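Local structure of ribose 5-phosphate isomerase B (Anaplasma phagocytophilum, 4EM8) at residues A98-S101 and R102-N105; S47-Y50 and P51-V54. The protein probably catalyses the interconversion of ribose 5-phosphate and ribulose 5-phosphate. One frame throughout, in Å; residues are numbered along the deposited sequence.

Interaction 1: residues A98-S101 and R102-N105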
loop_
_atom_site.group_PDB
_atom_site.type_symbol
_atom_site.label_atom_id
_atom_site.label_comp_id
_atom_site.label_asym_id
_atom_site.label_seq_id
_atom_site.Cartn_x
_atom_site.Cartn_y
_atom_site.Cartn_z
ATOM N N ALA A 98 9.554 -3.487 -5.497
ATOM C CA ALA A 98 9.816 -2.303 -6.319
ATOM C C ALA A 98 9.645 -2.662 -7.788
ATOM O O ALA A 98 8.905 -1.998 -8.527
ATOM C CB ALA A 98 11.228 -1.739 -6.074
ATOM N N LYS A 99 10.277 -3.759 -8.184
ATOM C CA LYS A 99 10.221 -4.237 -9.578
ATOM C C LYS A 99 8.780 -4.523 -10.036
ATOM O O LYS A 99 8.338 -4.025 -11.084
ATOM C CB LYS A 99 11.151 -5.463 -9.757
ATOM C CG LYS A 99 11.245 -6.035 -11.164
ATOM C CD LYS A 99 11.636 -7.517 -11.144
ATOM C CE LYS A 99 10.432 -8.430 -10.793
ATOM N NZ LYS A 99 9.723 -9.080 -11.951
ATOM N N LEU A 100 8.034 -5.270 -9.222
ATOM C CA LEU A 100 6.693 -5.676 -9.581
ATOM C C LEU A 100 5.776 -4.440 -9.653
ATOM O O LEU A 100 4.956 -4.310 -10.565
ATOM C CB LEU A 100 6.185 -6.755 -8.594
ATOM C CG LEU A 100 6.834 -8.159 -8.629
ATOM C CD1 LEU A 100 6.349 -9.051 -7.479
ATOM C CD2 LEU A 100 6.641 -8.884 -9.961
ATOM N N SER A 101 5.951 -3.492 -8.728
ATOM C CA SER A 101 5.073 -2.311 -8.703
ATOM C C SER A 101 5.215 -1.452 -9.974
ATOM O O SER A 101 4.224 -0.863 -10.478
ATOM C CB SER A 101 5.322 -1.473 -7.422
ATOM O OG SER A 101 6.491 -0.643 -7.512
ATOM N N ARG A 102 6.453 -1.332 -10.443
ATOM C CA ARG A 102 6.766 -0.668 -11.695
ATOM C C ARG A 102 6.240 -1.475 -12.900
ATOM O O ARG A 102 5.521 -0.955 -13.775
ATOM C CB ARG A 102 8.294 -0.456 -11.811
ATOM C CG ARG A 102 8.838 0.584 -10.813
ATOM C CD ARG A 102 8.363 2.011 -11.097
ATOM N NE ARG A 102 8.686 2.331 -12.488
ATOM C CZ ARG A 102 7.842 2.783 -13.406
ATOM N NH1 ARG A 102 6.582 3.094 -13.113
ATOM N NH2 ARG A 102 8.286 2.917 -14.666
ATOM N N GLU A 103 6.587 -2.752 -12.936
ATOM C CA GLU A 103 6.212 -3.591 -14.096
ATOM C C GLU A 103 4.710 -3.716 -14.293
ATOM O O GLU A 103 4.234 -3.588 -15.409
ATOM C CB GLU A 103 6.834 -4.977 -13.977
ATOM C CG GLU A 103 8.325 -4.957 -14.243
ATOM C CD GLU A 103 8.924 -6.345 -14.265
ATOM O OE1 GLU A 103 8.414 -7.234 -13.557
ATOM O OE2 GLU A 103 9.935 -6.526 -14.960
ATOM N N HIS A 104 3.973 -3.955 -13.211
ATOM C CA HIS A 104 2.533 -4.202 -13.307
ATOM C C HIS A 104 1.679 -3.017 -13.081
ATOM O O HIS A 104 0.612 -2.919 -13.678
ATOM C CB HIS A 104 2.068 -5.240 -12.292
ATOM C CG HIS A 104 2.790 -6.555 -12.379
ATOM N ND1 HIS A 104 2.561 -7.538 -11.520
ATOM C CD2 HIS A 104 3.763 -7.030 -13.277
ATOM C CE1 HIS A 104 3.339 -8.602 -11.814
ATOM N NE2 HIS A 104 4.084 -8.293 -12.887
ATOM N N ASN A 105 2.060 -2.142 -12.152
ATOM C CA ASN A 105 1.182 -1.029 -11.791
ATOM C C ASN A 105 1.651 0.358 -12.240
ATOM O O ASN A 105 0.971 1.367 -11.939
ATOM C CB ASN A 105 0.916 -1.066 -10.287
ATOM C CG ASN A 105 0.606 -2.459 -9.808
ATOM O OD1 ASN A 105 1.505 -3.172 -9.366
ATOM N ND2 ASN A 105 -0.662 -2.874 -9.913
#
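K99 and E103 form an i to i+4 salt bridge on the last turns of helix 95-105. K99 NZ lies 2.8 Å from E103 OE1, on the syn side of that oxygen and 32° out of the carboxylate plane. The lysine leaves the helix with CG anti to its backbone N (chi1 -178°), then bends at chi3 and chi4. This brings its end back to the glutamate, whose chain is extended beyond CG. One residue further round, L100 and H104 lie side by side and point the same way. L100 CD2 touches the imidazole at CE1, 3.8 Å away. H104 N also binds L100 O, at 2.8 Å.

A98 O takes two donors from the same face of its carbonyl plane. R102 N reaches it at 3.2 Å and S101 OG at 2.9 Å. The last bond of the series, N105 N to S101 O, is weak, and S101 also has a backbone bond with A107.

Further out, R102 turns away to bind D106 and the carbonyls of A107 and T132. H139 stacks on the H104 ring, and T73 of the second subunit packs against H104. H104 is the predicted proton donor, and N105 is predicted to bind D-ribulose 5-phosphate. The leucine methyl and the stacked H139 therefore probably help to set where the imidazole sits at the subunit interface.

Interaction 2: residues S47-Y50 and P51-V54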
loop_
_atom_site.group_PDB
_atom_site.type_symbol
_atom_site.label_atom_id
_atom_site.label_comp_id
_atom_site.label_asym_id
_atom_site.label_seq_id
_atom_site.Cartn_x
_atom_site.Cartn_y
_atom_site.Cartn_z
ATOM N N SER A 47 8.210 16.203 15.886
ATOM C CA SER A 47 6.957 15.477 15.661
ATOM C C SER A 47 6.000 16.192 14.698
ATOM O O SER A 47 5.550 17.290 14.983
ATOM C CB SER A 47 6.229 15.204 16.985
ATOM O OG SER A 47 5.161 14.308 16.733
ATOM N N VAL A 48 5.689 15.564 13.555
ATOM C CA VAL A 48 4.653 16.049 12.640
ATOM C C VAL A 48 3.738 14.896 12.204
ATOM O O VAL A 48 3.972 13.764 12.576
ATOM C CB VAL A 48 5.261 16.715 11.375
ATOM C CG1 VAL A 48 6.000 18.000 11.746
ATOM C CG2 VAL A 48 6.150 15.719 10.625
ATOM N N ASP A 49 2.686 15.217 11.440
ATOM C CA ASP A 49 1.705 14.242 10.971
ATOM C C ASP A 49 1.956 13.892 9.491
ATOM O O ASP A 49 1.855 14.766 8.619
ATOM C CB ASP A 49 0.280 14.797 11.156
ATOM C CG ASP A 49 -0.097 14.994 12.621
ATOM O OD1 ASP A 49 0.493 14.353 13.517
ATOM O OD2 ASP A 49 -1.002 15.790 12.853
ATOM N N TYR A 50 2.299 12.635 9.205
ATOM C CA TYR A 50 2.662 12.243 7.830
ATOM C C TYR A 50 1.647 12.692 6.780
ATOM O O TYR A 50 2.048 13.119 5.696
ATOM C CB TYR A 50 3.018 10.732 7.711
ATOM C CG TYR A 50 1.927 9.794 8.167
ATOM C CD1 TYR A 50 0.939 9.370 7.287
ATOM C CD2 TYR A 50 1.868 9.349 9.487
ATOM C CE1 TYR A 50 -0.086 8.531 7.712
ATOM C CE2 TYR A 50 0.848 8.495 9.925
ATOM C CZ TYR A 50 -0.133 8.106 9.043
ATOM O OH TYR A 50 -1.142 7.270 9.470
ATOM N N PRO A 51 0.336 12.650 7.088
ATOM C CA PRO A 51 -0.604 13.067 6.028
ATOM C C PRO A 51 -0.438 14.504 5.502
ATOM O O PRO A 51 -0.761 14.771 4.336
ATOM C CB PRO A 51 -1.977 12.914 6.700
ATOM C CG PRO A 51 -1.766 11.896 7.775
ATOM C CD PRO A 51 -0.392 12.183 8.289
ATOM N N ASP A 52 0.065 15.409 6.339
ATOM C CA ASP A 52 0.276 16.782 5.924
ATOM C C ASP A 52 1.429 16.959 4.923
ATOM O O ASP A 52 1.539 18.005 4.310
ATOM C CB ASP A 52 0.523 17.675 7.143
ATOM C CG ASP A 52 -0.674 17.749 8.064
ATOM O OD1 ASP A 52 -1.819 17.672 7.598
ATOM O OD2 ASP A 52 -0.470 17.883 9.269
ATOM N N TYR A 53 2.286 15.958 4.765
ATOM C CA TYR A 53 3.479 16.070 3.899
ATOM C C TYR A 53 3.371 15.318 2.552
ATOM O O TYR A 53 4.328 15.218 1.780
ATOM C CB TYR A 53 4.716 15.701 4.727
ATOM C CG TYR A 53 4.991 16.792 5.732
ATOM C CD1 TYR A 53 4.336 16.808 6.959
ATOM C CD2 TYR A 53 5.830 17.843 5.420
ATOM C CE1 TYR A 53 4.549 17.825 7.864
ATOM C CE2 TYR A 53 6.048 18.871 6.313
ATOM C CZ TYR A 53 5.408 18.839 7.540
ATOM O OH TYR A 53 5.590 19.838 8.434
ATOM N N VAL A 54 2.169 14.866 2.239
ATOM C CA VAL A 54 1.890 14.144 0.991
ATOM C C VAL A 54 1.523 15.080 -0.180
ATOM O O VAL A 54 1.950 14.891 -1.327
ATOM C CB VAL A 54 0.764 13.112 1.265
ATOM C CG1 VAL A 54 0.252 12.480 -0.018
ATOM C CG2 VAL A 54 1.274 12.042 2.251
HETATM O O HOH W 1 1.883 17.855 10.725
#
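D52 N binds D49 O and Y53 N binds Y50 O, both at 3.0 Å, in a short 3-10 turn. P51 lies inside the turn and has no N-H to give. D49 O also lies at the edge of the Y53 ring, in its plane, 3.6 Å from Y53 CD1.

The apolar contacts involve two tyrosines. P51 CD sits over one face of the Y50 ring, offset toward the rim, in a CH-pi contact 3.5 Å from the centroid. Y50 CG lies between the backbone N and the carbonyl carbon (chi1 57°), which places the ring beside the proline that follows it. V48 crosses Y53 at about a right angle, with its CB 3.8 Å from Y53 CE1.

Two like charges lie close together: D49 and D52 run side by side, with D49 OD2 4.2 Å from D52 OD2 and their carboxylate planes 45° apart. A water accepts from D49 N and donates to D52 OD2, at 2.8 Å from each.

K145 of the second subunit forms salt bridges to D49 OD2 and D52 OD2, and R142 of that subunit binds D49 OD1. These cations probably offset the repulsion between the acids. The turn thus offers a paired acidic site to the basic helix 138-146 of its partner, whose R142 is predicted to bind D-ribulose 5-phosphate.

Interaction 2 comes first along the chain, in the loop between strand 35-38 and helix 55-58. Interaction 1 follows at the end of helix 95-105, within the beta-alpha-beta unit of strands 89-91 and 109-113. Their centres are 26 Å apart, on opposite sides of the chain's centre, and their nearest atoms are about 16 Å apart. Within one chain they do not touch. Across the subunit boundary, Y50 OH makes a weak hydrogen bond with N105 ND2 of the second subunit. Interaction 1 holds the predicted site residues H104 and N105, while interaction 2 lies beside the predicted binding residues D15 and G76. This is consistent with active sites built from both subunits.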